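Local coordinates for glutamine amidotransferase type-2 domain-containing protein (Pseudomonas aeruginosa PAO1, PDB 1TE5) that probably acts as a class-II glutamine amidotransferase, an Ntn-type enzyme that would release the amide nitrogen of glutamine for transfer to an acceptor, at residues 4-10 with 220-226; 17-21 with 33-38; 157-162 with 179-183; 193-199 with 211-217. All coordinates share one frame; numbering follows the deposited sequence.

Overall arrangement
Interaction 1, nearest the middle of the fold, joins strands 4-9 and 220-225 and closes a chain loop holding interactions 2, 3 and 4 in series. Interaction 2 packs strand 12-19 of a small four-stranded sheet on strand 35-42 of the seven-stranded sheet that interactions 1 and 4 also reach; interaction 3 lays helix 150-165 on the six-stranded one. Interaction 1 touches all the others, its centre about 14 to 18 Å from theirs, while the centres of interactions 2 and 3 lie about 26 Å apart. Two facing sheets flanked by helices and the small sheet fit the Ntn-hydrolase fold expected of class-II amidotransferases, whose nucleophile is the N-terminal residue, close to strand 4-9.

Interaction 1 of 4, residues 4-10 with 220-226; sequences LLGMSAN and VVTVIAT
Leu4-Ala9 and Val220-Ala225 run antiparallel as adjacent strands, their axes 4.5 Å apart at the closest point. Gly6 with Ile224 and Ser8 with Thr222 are the hydrogen-bonded pairs, and the bond from Gly6 N to Ile224 O is 2.7 Å long. Alternating with them are the non-hydrogen-bonded pairs, where CA-H groups lean on carbonyls: Met7 CA lies 3.1 Å from Thr222 O.

Side chains extend the pairing at both ends. Thr226 OG1 accepts Leu4 N at 3.1 Å, nearly straight at 165°. At the other end Asn10 OD1 receives Val220 N at 3.1 Å, the donor standing above the amide plane. A chi1 of 65°, with CG between the backbone N and the carbonyl carbon, turns this amide back to the partner strand, and ND2 is held by Asp218 O. On one face Leu5 CD1 meets Val223 CG1 at 3.9 Å, and Ala9 CB touches Val221 CB.

The two are inner strands of the seven-stranded antiparallel sheet, 73-80 bordering 4-9 and 188-194 bordering 220-225. Strand 12-19 packs on Leu5 and Met7; Trp246 of the facing sheet covers Ser8, Thr222 and Ile224 on the other face, consistent with the Ntn sandwich.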
loop_
_atom_site.group_PDB
_atom_site.type_symbol
_atom_site.label_atom_id
_atom_site.label_comp_id
_atom_site.label_asym_id
_atom_site.label_seq_id
_atom_site.Cartn_x
_atom_site.Cartn_y
_atom_site.Cartn_z
ATOM N N LEU A 4 4.814 5.645 -17.934
ATOM C CA LEU A 4 3.665 4.841 -17.512
ATOM C C LEU A 4 3.895 3.404 -17.965
ATOM O O LEU A 4 4.445 3.164 -19.039
ATOM C CB LEU A 4 2.366 5.366 -18.131
ATOM C CG LEU A 4 1.782 6.693 -17.635
ATOM C CD1 LEU A 4 0.494 6.983 -18.389
ATOM C CD2 LEU A 4 1.519 6.638 -16.138
ATOM N N LEU A 5 3.469 2.447 -17.152
ATOM C CA LEU A 5 3.649 1.039 -17.477
ATOM C C LEU A 5 2.557 0.167 -16.862
ATOM O O LEU A 5 2.465 0.044 -15.643
ATOM C CB LEU A 5 5.032 0.575 -17.000
ATOM C CG LEU A 5 5.443 -0.887 -17.161
ATOM C CD1 LEU A 5 5.272 -1.366 -18.599
ATOM C CD2 LEU A 5 6.889 -1.015 -16.723
ATOM N N GLY A 6 1.744 -0.446 -17.713
ATOM C CA GLY A 6 0.686 -1.302 -17.229
ATOM C C GLY A 6 0.695 -2.672 -17.874
ATOM O O GLY A 6 1.448 -2.942 -18.815
ATOM N N MET A 7 -0.111 -3.562 -17.312
ATOM C CA MET A 7 -0.259 -4.906 -17.825
ATOM C C MET A 7 -1.593 -5.481 -17.388
ATOM O O MET A 7 -1.977 -5.378 -16.226
ATOM C CB MET A 7 0.847 -5.847 -17.343
ATOM C CG MET A 7 0.649 -7.273 -17.880
ATOM S SD MET A 7 1.363 -8.602 -16.922
ATOM C CE MET A 7 0.278 -8.656 -15.529
ATOM N N SER A 8 -2.272 -6.105 -18.342
ATOM C CA SER A 8 -3.546 -6.763 -18.109
ATOM C C SER A 8 -3.354 -8.141 -18.729
ATOM O O SER A 8 -2.931 -8.245 -19.882
ATOM C CB SER A 8 -4.660 -5.994 -18.818
ATOM O OG SER A 8 -5.900 -6.652 -18.687
ATOM N N ALA A 9 -3.538 -9.187 -17.930
ATOM C CA ALA A 9 -3.377 -10.557 -18.405
ATOM C C ALA A 9 -4.569 -11.409 -17.981
ATOM O O ALA A 9 -5.357 -11.000 -17.115
ATOM C CB ALA A 9 -2.095 -11.147 -17.852
ATOM N N ASN A 10 -4.713 -12.583 -18.594
ATOM C CA ASN A 10 -5.815 -13.479 -18.247
ATOM C C ASN A 10 -5.426 -14.654 -17.343
ATOM O O ASN A 10 -6.244 -15.530 -17.066
ATOM C CB ASN A 10 -6.596 -13.935 -19.490
ATOM C CG ASN A 10 -5.779 -14.790 -20.434
ATOM O OD1 ASN A 10 -4.641 -15.151 -20.154
ATOM N ND2 ASN A 10 -6.385 -15.152 -21.558
ATOM N N VAL A 220 -3.002 -14.668 -22.685
ATOM C CA VAL A 220 -3.113 -13.408 -23.404
ATOM C C VAL A 220 -2.618 -12.365 -22.405
ATOM O O VAL A 220 -3.158 -12.246 -21.301
ATOM C CB VAL A 220 -4.577 -13.068 -23.844
ATOM C CG1 VAL A 220 -4.617 -11.709 -24.559
ATOM C CG2 VAL A 220 -5.134 -14.145 -24.751
ATOM N N VAL A 221 -1.530 -11.685 -22.754
ATOM C CA VAL A 221 -0.969 -10.658 -21.888
ATOM C C VAL A 221 -0.662 -9.398 -22.680
ATOM O O VAL A 221 0.015 -9.445 -23.707
ATOM C CB VAL A 221 0.267 -11.175 -21.072
ATOM C CG1 VAL A 221 0.628 -12.594 -21.461
ATOM C CG2 VAL A 221 1.457 -10.252 -21.226
ATOM N N THR A 222 -1.192 -8.282 -22.193
ATOM C CA THR A 222 -1.017 -6.984 -22.824
ATOM C C THR A 222 -0.195 -6.042 -21.976
ATOM O O THR A 222 -0.414 -5.915 -20.775
ATOM C CB THR A 222 -2.364 -6.325 -23.093
ATOM O OG1 THR A 222 -3.055 -7.080 -24.088
ATOM C CG2 THR A 222 -2.189 -4.880 -23.576
ATOM N N VAL A 223 0.776 -5.396 -22.610
ATOM C CA VAL A 223 1.634 -4.442 -21.933
ATOM C C VAL A 223 1.310 -3.068 -22.494
ATOM O O VAL A 223 1.070 -2.926 -23.697
ATOM C CB VAL A 223 3.126 -4.765 -22.170
ATOM C CG1 VAL A 223 4.010 -3.796 -21.376
ATOM C CG2 VAL A 223 3.415 -6.215 -21.781
ATOM N N ILE A 224 1.231 -2.075 -21.615
ATOM C CA ILE A 224 0.937 -0.696 -22.003
ATOM C C ILE A 224 2.079 0.176 -21.462
ATOM O O ILE A 224 2.483 0.028 -20.312
ATOM C CB ILE A 224 -0.410 -0.232 -21.406
ATOM C CG1 ILE A 224 -1.510 -1.232 -21.770
ATOM C CG2 ILE A 224 -0.774 1.142 -21.931
ATOM C CD1 ILE A 224 -2.601 -1.303 -20.760
ATOM N N ALA A 225 2.636 1.034 -22.309
ATOM C CA ALA A 225 3.727 1.907 -21.904
ATOM C C ALA A 225 3.541 3.257 -22.556
ATOM O O ALA A 225 2.671 3.409 -23.411
ATOM C CB ALA A 225 5.056 1.310 -22.311
ATOM N N THR A 226 4.316 4.249 -22.122
ATOM C CA THR A 226 4.228 5.590 -22.700
ATOM C C THR A 226 4.652 5.502 -24.163
ATOM O O THR A 226 4.172 6.257 -25.012
ATOM C CB THR A 226 5.113 6.605 -21.934
ATOM O OG1 THR A 226 4.474 6.970 -20.703
ATOM C CG2 THR A 226 5.357 7.859 -22.761
#

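Interaction 2 of 4, residues 17-21 with 33-38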
loop_
_atom_site.group_PDB
_atom_site.type_symbol
_atom_site.label_atom_id
_atom_site.label_comp_id
_atom_site.label_asym_id
_atom_site.label_seq_id
_atom_site.Cartn_x
_atom_site.Cartn_y
_atom_site.Cartn_z
ATOM N N PHE A 17 11.217 -6.905 -12.390
ATOM C CA PHE A 17 11.743 -5.568 -12.556
ATOM C C PHE A 17 13.174 -5.611 -12.080
ATOM O O PHE A 17 13.453 -6.135 -11.001
ATOM C CB PHE A 17 10.975 -4.552 -11.717
ATOM C CG PHE A 17 9.674 -4.144 -12.316
ATOM C CD1 PHE A 17 8.553 -4.961 -12.186
ATOM C CD2 PHE A 17 9.560 -2.940 -13.010
ATOM C CE1 PHE A 17 7.329 -4.586 -12.740
ATOM C CE2 PHE A 17 8.343 -2.554 -13.568
ATOM C CZ PHE A 17 7.222 -3.380 -13.432
ATOM N N SER A 18 14.070 -5.085 -12.903
ATOM C CA SER A 18 15.474 -5.019 -12.571
ATOM C C SER A 18 15.902 -3.579 -12.757
ATOM O O SER A 18 15.978 -3.095 -13.887
ATOM C CB SER A 18 16.311 -5.924 -13.484
ATOM O OG SER A 18 16.071 -7.304 -13.247
ATOM N N PHE A 19 16.020 -2.849 -11.654
ATOM C CA PHE A 19 16.499 -1.475 -11.723
ATOM C C PHE A 19 18.022 -1.559 -11.801
ATOM O O PHE A 19 18.656 -2.231 -10.971
ATOM C CB PHE A 19 16.097 -0.683 -10.480
ATOM C CG PHE A 19 14.689 -0.200 -10.509
ATOM C CD1 PHE A 19 14.385 1.061 -11.018
ATOM C CD2 PHE A 19 13.652 -1.006 -10.041
ATOM C CE1 PHE A 19 13.066 1.516 -11.059
ATOM C CE2 PHE A 19 12.328 -0.565 -10.077
ATOM C CZ PHE A 19 12.033 0.700 -10.588
ATOM N N THR A 20 18.602 -0.995 -12.856
ATOM C CA THR A 20 20.053 -1.004 -12.967
ATOM C C THR A 20 20.530 -0.130 -11.805
ATOM O O THR A 20 19.997 0.967 -11.596
ATOM C CB THR A 20 20.557 -0.391 -14.318
ATOM O OG1 THR A 20 20.165 -1.220 -15.421
ATOM C CG2 THR A 20 22.090 -0.270 -14.321
ATOM N N GLY A 21 21.460 -0.656 -11.008
ATOM C CA GLY A 21 21.987 0.103 -9.887
ATOM C C GLY A 21 22.547 1.434 -10.358
ATOM O O GLY A 21 22.956 1.563 -11.515
ATOM N N ARG A 33 18.387 8.897 -8.523
ATOM C CA ARG A 33 17.392 8.091 -9.236
ATOM C C ARG A 33 16.028 8.771 -9.196
ATOM O O ARG A 33 15.615 9.287 -8.162
ATOM C CB ARG A 33 17.243 6.703 -8.596
ATOM C CG ARG A 33 16.200 5.820 -9.266
ATOM C CD ARG A 33 15.947 4.555 -8.460
ATOM N NE ARG A 33 17.180 3.819 -8.206
ATOM C CZ ARG A 33 17.769 3.017 -9.086
ATOM N NH1 ARG A 33 18.897 2.403 -8.771
ATOM N NH2 ARG A 33 17.223 2.822 -10.275
ATOM N N ASP A 34 15.354 8.803 -10.338
ATOM C CA ASP A 34 14.032 9.405 -10.420
ATOM C C ASP A 34 12.979 8.516 -9.772
ATOM O O ASP A 34 13.022 7.294 -9.881
ATOM C CB ASP A 34 13.633 9.662 -11.875
ATOM C CG ASP A 34 14.087 11.015 -12.388
ATOM O OD1 ASP A 34 14.031 11.220 -13.617
ATOM O OD2 ASP A 34 14.479 11.877 -11.576
ATOM N N GLY A 35 11.998 9.162 -9.159
ATOM C CA GLY A 35 10.904 8.456 -8.490
ATOM C C GLY A 35 10.159 7.412 -9.311
ATOM O O GLY A 35 9.997 7.558 -10.528
ATOM N N TRP A 36 9.700 6.354 -8.651
ATOM C CA TRP A 36 8.999 5.277 -9.343
ATOM C C TRP A 36 7.882 4.676 -8.496
ATOM O O TRP A 36 7.813 4.900 -7.292
ATOM C CB TRP A 36 9.997 4.177 -9.722
ATOM C CG TRP A 36 10.715 3.629 -8.535
ATOM C CD1 TRP A 36 11.777 4.195 -7.886
ATOM C CD2 TRP A 36 10.374 2.450 -7.794
ATOM N NE1 TRP A 36 12.114 3.447 -6.783
ATOM C CE2 TRP A 36 11.270 2.371 -6.701
ATOM C CE3 TRP A 36 9.399 1.457 -7.944
ATOM C CZ2 TRP A 36 11.213 1.345 -5.764
ATOM C CZ3 TRP A 36 9.345 0.439 -7.012
ATOM C CH2 TRP A 36 10.250 0.391 -5.934
ATOM N N GLY A 37 7.061 3.841 -9.117
ATOM C CA GLY A 37 5.974 3.213 -8.398
ATOM C C GLY A 37 5.430 2.043 -9.180
ATOM O O GLY A 37 5.267 2.114 -10.399
ATOM N N ILE A 38 5.172 0.945 -8.481
ATOM C CA ILE A 38 4.647 -0.257 -9.107
ATOM C C ILE A 38 3.605 -0.889 -8.199
ATOM O O ILE A 38 3.914 -1.313 -7.085
ATOM C CB ILE A 38 5.766 -1.288 -9.358
ATOM C CG1 ILE A 38 6.826 -0.695 -10.288
ATOM C CG2 ILE A 38 5.185 -2.560 -9.957
ATOM C CD1 ILE A 38 8.110 -1.481 -10.330
#
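Phe17-Phe19 and Gly35-Ile38 run nearly antiparallel (168°), but with their axes 11.4 Å apart they meet through side chains, as strands of two different sheets packed against each other.

Ile38 and Phe17 reach out from opposite directions. The delta methyl of Ile38 lands on one face of the Phe17 ring, a CH-pi contact with CD1 3.4 Å from the ring centroid, displaced toward the CD2-CE2 side. The same methyl also lies near the plane of the Phe19 ring, at its edge, 4.3 Å from CE2, and so fills the corner between the two phenylalanines.

Phe19 meets Trp36. Its leading atom CZ comes down on a face of the indole, 3.7 Å from Trp36 CD2, with the two rings inclined at 49°, neither stacked nor edge-to-face. A chi1 of 58° places the indole on this side, and chi2 turns its face to Phe19. Beside the base of the Phe19 ring comes Arg33, whose chain bends at chi3 and brings NH2 to 3.4 Å from Phe19 CD1, the guanidinium almost perpendicular to the ring. NH1 meets Thr20 O in the guanidinium plane, a weak hydrogen bond of 3.4 Å; its stronger partner is Asp57, in a salt bridge. An apolar interior thus gives way to a charged group at the end of the contact.

Helix 59-66 closes over this region, Val60 and Val64 packing on Trp36 and Gln65 on Phe19, while Phe49 of strand 45-51 and Ile78 of strand 73-80 reach Trp36 from the adjoining strands.

Interaction 3 of 4, residues 157-162 with 179-183; sequences LISACD and WLFTF
Cys161 and Phe183 form the tight part of this contact, where helix 150-165 runs over strand 180-183 at a shallow 31°, the short segment axes 10.2 Å apart. Cys161 CB sits squarely over the centre of the Phe183 ring, 3.4 Å from its centroid. Chi1 of -76° puts the sulfur anti to the carbonyl carbon, where it can serve two rings at once: SG lies over the same Phe183 face and, in the plane of the Phe181 ring, touches its edge 3.8 Å from CE1. One helical turn earlier, Leu157 spreads along Phe181. Its CD1 hangs over one face, 4.1 Å from the centroid and offset toward the rim, while CB meets CZ at 4.0 Å.

The packing thins out away from this centre. Trp179 approaches only with CH2, 4.5 Å from Leu157 CD1, and Ile158 CG1 stays equally far from Phe181 CZ, turning instead to Trp243 on the next strand. Asp162 is exposed; its carboxylate makes a long, weak ion pair with Arg165 of its own helix.

Strand residue Thr182 points the other way, where its methyl meets Ile224 of the facing sheet. The helix is therefore an outer layer on a two-sheet core, as in the Ntn fold. With no hydrogen bond found between the segments, the contact rests on CH-pi, sulfur-aromatic and apolar packing, so that shape, more than polar pairing, fixes how helix and strand fit.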
loop_
_atom_site.group_PDB
_atom_site.type_symbol
_atom_site.label_atom_id
_atom_site.label_comp_id
_atom_site.label_asym_id
_atom_site.label_seq_id
_atom_site.Cartn_x
_atom_site.Cartn_y
_atom_site.Cartn_z
ATOM N N LEU A 157 -15.852 7.973 -16.569
ATOM C CA LEU A 157 -14.391 7.927 -16.649
ATOM C C LEU A 157 -13.900 8.772 -17.817
ATOM O O LEU A 157 -12.987 9.582 -17.675
ATOM C CB LEU A 157 -13.904 6.492 -16.859
ATOM C CG LEU A 157 -14.119 5.465 -15.753
ATOM C CD1 LEU A 157 -13.549 4.118 -16.183
ATOM C CD2 LEU A 157 -13.448 5.941 -14.483
ATOM N N ILE A 158 -14.491 8.527 -18.982
ATOM C CA ILE A 158 -14.159 9.226 -20.220
ATOM C C ILE A 158 -14.409 10.722 -20.095
ATOM O O ILE A 158 -13.641 11.539 -20.611
ATOM C CB ILE A 158 -15.019 8.695 -21.391
ATOM C CG1 ILE A 158 -14.958 7.170 -21.437
ATOM C CG2 ILE A 158 -14.543 9.282 -22.717
ATOM C CD1 ILE A 158 -16.033 6.544 -22.283
ATOM N N SER A 159 -15.519 11.067 -19.452
ATOM C CA SER A 159 -15.906 12.453 -19.260
ATOM C C SER A 159 -14.855 13.229 -18.490
ATOM O O SER A 159 -14.411 14.289 -18.926
ATOM C CB SER A 159 -17.245 12.527 -18.524
ATOM O OG SER A 159 -18.299 12.012 -19.320
ATOM N N ALA A 160 -14.485 12.704 -17.329
ATOM C CA ALA A 160 -13.496 13.340 -16.469
ATOM C C ALA A 160 -12.153 13.495 -17.176
ATOM O O ALA A 160 -11.504 14.535 -17.060
ATOM C CB ALA A 160 -13.330 12.547 -15.186
ATOM N N CYS A 161 -11.735 12.451 -17.890
ATOM C CA CYS A 161 -10.471 12.482 -18.616
ATOM C C CYS A 161 -10.486 13.569 -19.678
ATOM O O CYS A 161 -9.484 14.261 -19.881
ATOM C CB CYS A 161 -10.186 11.124 -19.246
ATOM S SG CYS A 161 -9.614 9.874 -18.067
ATOM N N ASP A 162 -11.624 13.704 -20.354
ATOM C CA ASP A 162 -11.807 14.715 -21.389
ATOM C C ASP A 162 -11.616 16.111 -20.821
ATOM O O ASP A 162 -10.992 16.972 -21.445
ATOM C CB ASP A 162 -13.210 14.613 -21.993
ATOM C CG ASP A 162 -13.221 13.903 -23.333
ATOM O OD1 ASP A 162 -12.371 14.234 -24.191
ATOM O OD2 ASP A 162 -14.091 13.025 -23.533
ATOM N N TRP A 179 -10.414 -4.697 -14.537
ATOM C CA TRP A 179 -10.105 -4.043 -15.784
ATOM C C TRP A 179 -9.023 -2.996 -15.593
ATOM O O TRP A 179 -8.768 -2.537 -14.480
ATOM C CB TRP A 179 -11.366 -3.379 -16.341
ATOM C CG TRP A 179 -12.162 -2.657 -15.293
ATOM C CD1 TRP A 179 -13.232 -3.145 -14.596
ATOM C CD2 TRP A 179 -11.910 -1.340 -14.777
ATOM N NE1 TRP A 179 -13.657 -2.213 -13.675
ATOM C CE2 TRP A 179 -12.861 -1.100 -13.766
ATOM C CE3 TRP A 179 -10.966 -0.349 -15.063
ATOM C CZ2 TRP A 179 -12.898 0.089 -13.045
ATOM C CZ3 TRP A 179 -11.001 0.831 -14.343
ATOM C CH2 TRP A 179 -11.958 1.039 -13.345
ATOM N N LEU A 180 -8.443 -2.572 -16.703
ATOM C CA LEU A 180 -7.403 -1.569 -16.681
ATOM C C LEU A 180 -7.780 -0.529 -17.707
ATOM O O LEU A 180 -7.714 -0.784 -18.903
ATOM C CB LEU A 180 -6.055 -2.213 -17.025
ATOM C CG LEU A 180 -4.789 -1.364 -17.158
ATOM C CD1 LEU A 180 -4.768 -0.246 -16.152
ATOM C CD2 LEU A 180 -3.593 -2.266 -16.963
ATOM N N PHE A 181 -8.250 0.614 -17.230
ATOM C CA PHE A 181 -8.644 1.715 -18.087
ATOM C C PHE A 181 -7.410 2.501 -18.515
ATOM O O PHE A 181 -6.563 2.855 -17.701
ATOM C CB PHE A 181 -9.622 2.624 -17.347
ATOM C CG PHE A 181 -10.096 3.800 -18.150
ATOM C CD1 PHE A 181 -9.723 5.091 -17.797
ATOM C CD2 PHE A 181 -10.938 3.622 -19.238
ATOM C CE1 PHE A 181 -10.181 6.187 -18.511
ATOM C CE2 PHE A 181 -11.404 4.719 -19.962
ATOM C CZ PHE A 181 -11.023 6.002 -19.595
ATOM N N THR A 182 -7.293 2.792 -19.819
ATOM C CA THR A 182 -6.179 3.636 -20.302
ATOM C C THR A 182 -6.783 4.843 -21.018
ATOM O O THR A 182 -7.886 4.803 -21.578
ATOM C CB THR A 182 -5.196 2.975 -21.309
ATOM O OG1 THR A 182 -5.801 2.853 -22.600
ATOM C CG2 THR A 182 -4.803 1.635 -20.830
ATOM N N PHE A 183 -6.061 5.927 -20.965
ATOM C CA PHE A 183 -6.442 7.186 -21.603
ATOM C C PHE A 183 -5.186 7.865 -22.121
ATOM O O PHE A 183 -4.227 8.068 -21.375
ATOM C CB PHE A 183 -7.178 8.126 -20.642
ATOM C CG PHE A 183 -7.734 9.362 -21.312
ATOM C CD1 PHE A 183 -8.970 9.324 -21.947
ATOM C CD2 PHE A 183 -7.014 10.555 -21.330
ATOM C CE1 PHE A 183 -9.474 10.448 -22.588
ATOM C CE2 PHE A 183 -7.510 11.681 -21.967
ATOM C CZ PHE A 183 -8.741 11.628 -22.597
#

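Interaction 4 of 4, residues 193-199 with 211-217; sequences RRAPFGP and FHAETTP
Phe197 and Glu214 join the two surface loops that flank the 200-203/207-211 beta-hairpin, at the edge of the Ntn-type fold expected of the family: one leaves strand 188-194 through the cis peptide before Pro196, the other links strands 207-211 and 220-225.

Glu214 can be followed outward. CB lies over one face of the Phe197 ring, a CH-pi contact 4.1 Å from the centroid, and also touches Ala195 CB at 3.9 Å. CG stays beside that same alanine methyl. The chain then bends at chi2, carrying CD past Pro196 CA. At the tip OE2 accepts Phe197 N at 2.9 Å, on its anti side and 29° out of the carboxylate plane. OE2 also lies 2.8 Å from Phe197 O, a close approach of two acceptors that is not a hydrogen bond. The return bond, from Glu214 N to Phe197 O, is long and weak.

On the opposite face Arg193 NH2 lies above the rim of the Phe197 ring, and Val221 of strand 220-225 packs against the same phenylalanine, tying the loop to the sheet. Two residues on, Pro199 CA approaches Phe211 O to 3.0 Å. His212 O lies at the edge of the Arg193 guanidinium without a hydrogen bond to it; within the first loop, Arg193 NH1 reaches Gly198 O at 3.0 Å in a weak hydrogen bond.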
loop_
_atom_site.group_PDB
_atom_site.type_symbol
_atom_site.label_atom_id
_atom_site.label_comp_id
_atom_site.label_asym_id
_atom_site.label_seq_id
_atom_site.Cartn_x
_atom_site.Cartn_y
_atom_site.Cartn_z
ATOM N N ARG A 193 0.170 -10.023 -26.526
ATOM C CA ARG A 193 0.902 -11.226 -26.879
ATOM C C ARG A 193 0.008 -12.421 -26.602
ATOM O O ARG A 193 -0.498 -12.576 -25.497
ATOM C CB ARG A 193 2.194 -11.301 -26.061
ATOM C CG ARG A 193 3.165 -10.157 -26.368
ATOM C CD ARG A 193 4.194 -9.948 -25.268
ATOM N NE ARG A 193 5.058 -11.109 -25.064
ATOM C CZ ARG A 193 5.177 -11.760 -23.907
ATOM N NH1 ARG A 193 5.995 -12.804 -23.813
ATOM N NH2 ARG A 193 4.471 -11.382 -22.846
ATOM N N ARG A 194 -0.228 -13.238 -27.623
ATOM C CA ARG A 194 -1.079 -14.414 -27.484
ATOM C C ARG A 194 -0.298 -15.711 -27.516
ATOM O O ARG A 194 0.575 -15.887 -28.354
ATOM C CB ARG A 194 -2.120 -14.418 -28.594
ATOM C CG ARG A 194 -3.036 -13.239 -28.507
ATOM C CD ARG A 194 -3.754 -12.946 -29.797
ATOM N NE ARG A 194 -4.514 -11.709 -29.660
ATOM C CZ ARG A 194 -5.576 -11.578 -28.875
ATOM N NH1 ARG A 194 -6.205 -10.414 -28.797
ATOM N NH2 ARG A 194 -6.028 -12.621 -28.190
ATOM N N ALA A 195 -0.625 -16.623 -26.609
ATOM C CA ALA A 195 0.049 -17.912 -26.545
ATOM C C ALA A 195 -0.093 -18.635 -27.880
ATOM O O ALA A 195 -1.149 -18.584 -28.517
ATOM C CB ALA A 195 -0.522 -18.756 -25.423
ATOM N N PRO A 196 0.976 -19.311 -28.331
ATOM C CA PRO A 196 2.264 -19.409 -27.641
ATOM C C PRO A 196 3.177 -18.206 -27.896
ATOM O O PRO A 196 3.175 -17.617 -28.985
ATOM C CB PRO A 196 2.859 -20.671 -28.243
ATOM C CG PRO A 196 2.451 -20.537 -29.679
ATOM C CD PRO A 196 0.996 -20.091 -29.583
ATOM N N PHE A 197 3.933 -17.841 -26.868
ATOM C CA PHE A 197 4.881 -16.745 -26.961
ATOM C C PHE A 197 6.098 -17.067 -26.094
ATOM O O PHE A 197 5.995 -17.820 -25.127
ATOM C CB PHE A 197 4.231 -15.404 -26.578
ATOM C CG PHE A 197 3.525 -15.408 -25.250
ATOM C CD1 PHE A 197 4.235 -15.507 -24.059
ATOM C CD2 PHE A 197 2.148 -15.271 -25.189
ATOM C CE1 PHE A 197 3.586 -15.467 -22.834
ATOM C CE2 PHE A 197 1.487 -15.228 -23.962
ATOM C CZ PHE A 197 2.209 -15.327 -22.785
ATOM N N GLY A 198 7.266 -16.598 -26.513
ATOM C CA GLY A 198 8.466 -16.854 -25.739
ATOM C C GLY A 198 8.782 -15.676 -24.841
ATOM O O GLY A 198 8.128 -14.635 -24.933
ATOM N N PRO A 199 9.809 -15.795 -23.987
ATOM C CA PRO A 199 10.192 -14.712 -23.080
ATOM C C PRO A 199 10.575 -13.434 -23.815
ATOM O O PRO A 199 11.195 -13.480 -24.877
ATOM C CB PRO A 199 11.377 -15.313 -22.319
ATOM C CG PRO A 199 11.954 -16.285 -23.296
ATOM C CD PRO A 199 10.718 -16.942 -23.839
ATOM N N PHE A 211 9.722 -10.871 -19.178
ATOM C CA PHE A 211 8.508 -11.672 -19.252
ATOM C C PHE A 211 8.913 -13.080 -19.677
ATOM O O PHE A 211 9.860 -13.259 -20.445
ATOM C CB PHE A 211 7.534 -11.066 -20.261
ATOM C CG PHE A 211 6.914 -9.777 -19.799
ATOM C CD1 PHE A 211 7.505 -8.559 -20.092
ATOM C CD2 PHE A 211 5.729 -9.786 -19.069
ATOM C CE1 PHE A 211 6.918 -7.365 -19.666
ATOM C CE2 PHE A 211 5.137 -8.597 -18.640
ATOM C CZ PHE A 211 5.731 -7.384 -18.939
ATOM N N HIS A 212 8.233 -14.081 -19.128
ATOM C CA HIS A 212 8.542 -15.477 -19.439
ATOM C C HIS A 212 7.675 -16.028 -20.564
ATOM O O HIS A 212 7.005 -15.274 -21.272
ATOM C CB HIS A 212 8.389 -16.353 -18.185
ATOM C CG HIS A 212 9.272 -15.938 -17.042
ATOM N ND1 HIS A 212 9.097 -16.404 -15.755
ATOM C CD2 HIS A 212 10.332 -15.094 -16.994
ATOM C CE1 HIS A 212 10.010 -15.867 -14.964
ATOM N NE2 HIS A 212 10.773 -15.069 -15.692
ATOM N N ALA A 213 7.766 -17.341 -20.762
ATOM C CA ALA A 213 6.983 -18.038 -21.780
ATOM C C ALA A 213 5.553 -18.211 -21.260
ATOM O O ALA A 213 5.264 -17.865 -20.115
ATOM C CB ALA A 213 7.602 -19.389 -22.079
ATOM N N GLU A 214 4.674 -18.776 -22.083
ATOM C CA GLU A 214 3.280 -18.961 -21.692
ATOM C C GLU A 214 3.050 -20.027 -20.626
ATOM O O GLU A 214 3.713 -21.070 -20.608
ATOM C CB GLU A 214 2.406 -19.250 -22.913
ATOM C CG GLU A 214 2.500 -20.681 -23.463
ATOM C CD GLU A 214 3.717 -20.930 -24.339
ATOM O OE1 GLU A 214 4.127 -22.110 -24.454
ATOM O OE2 GLU A 214 4.243 -19.960 -24.931
ATOM N N THR A 215 2.082 -19.753 -19.755
ATOM C CA THR A 215 1.688 -20.633 -18.653
ATOM C C THR A 215 0.773 -21.736 -19.182
ATOM O O THR A 215 0.894 -22.905 -18.800
ATOM C CB THR A 215 0.894 -19.844 -17.593
ATOM O OG1 THR A 215 1.655 -18.708 -17.166
ATOM C CG2 THR A 215 0.563 -20.722 -16.394
ATOM N N THR A 216 -0.194 -21.325 -20.003
ATOM C CA THR A 216 -1.174 -22.223 -20.619
ATOM C C THR A 216 -1.253 -21.873 -22.105
ATOM O O THR A 216 -0.768 -20.821 -22.537
ATOM C CB THR A 216 -2.604 -22.036 -20.022
ATOM O OG1 THR A 216 -3.252 -20.921 -20.645
ATOM C CG2 THR A 216 -2.561 -21.780 -18.534
ATOM N N PRO A 217 -1.845 -22.758 -22.917
ATOM C CA PRO A 217 -1.954 -22.474 -24.351
ATOM C C PRO A 217 -2.996 -21.406 -24.692
ATOM O O PRO A 217 -3.237 -21.120 -25.868
ATOM C CB PRO A 217 -2.325 -23.832 -24.935
ATOM C CG PRO A 217 -3.101 -24.465 -23.836
ATOM C CD PRO A 217 -2.287 -24.128 -22.615
#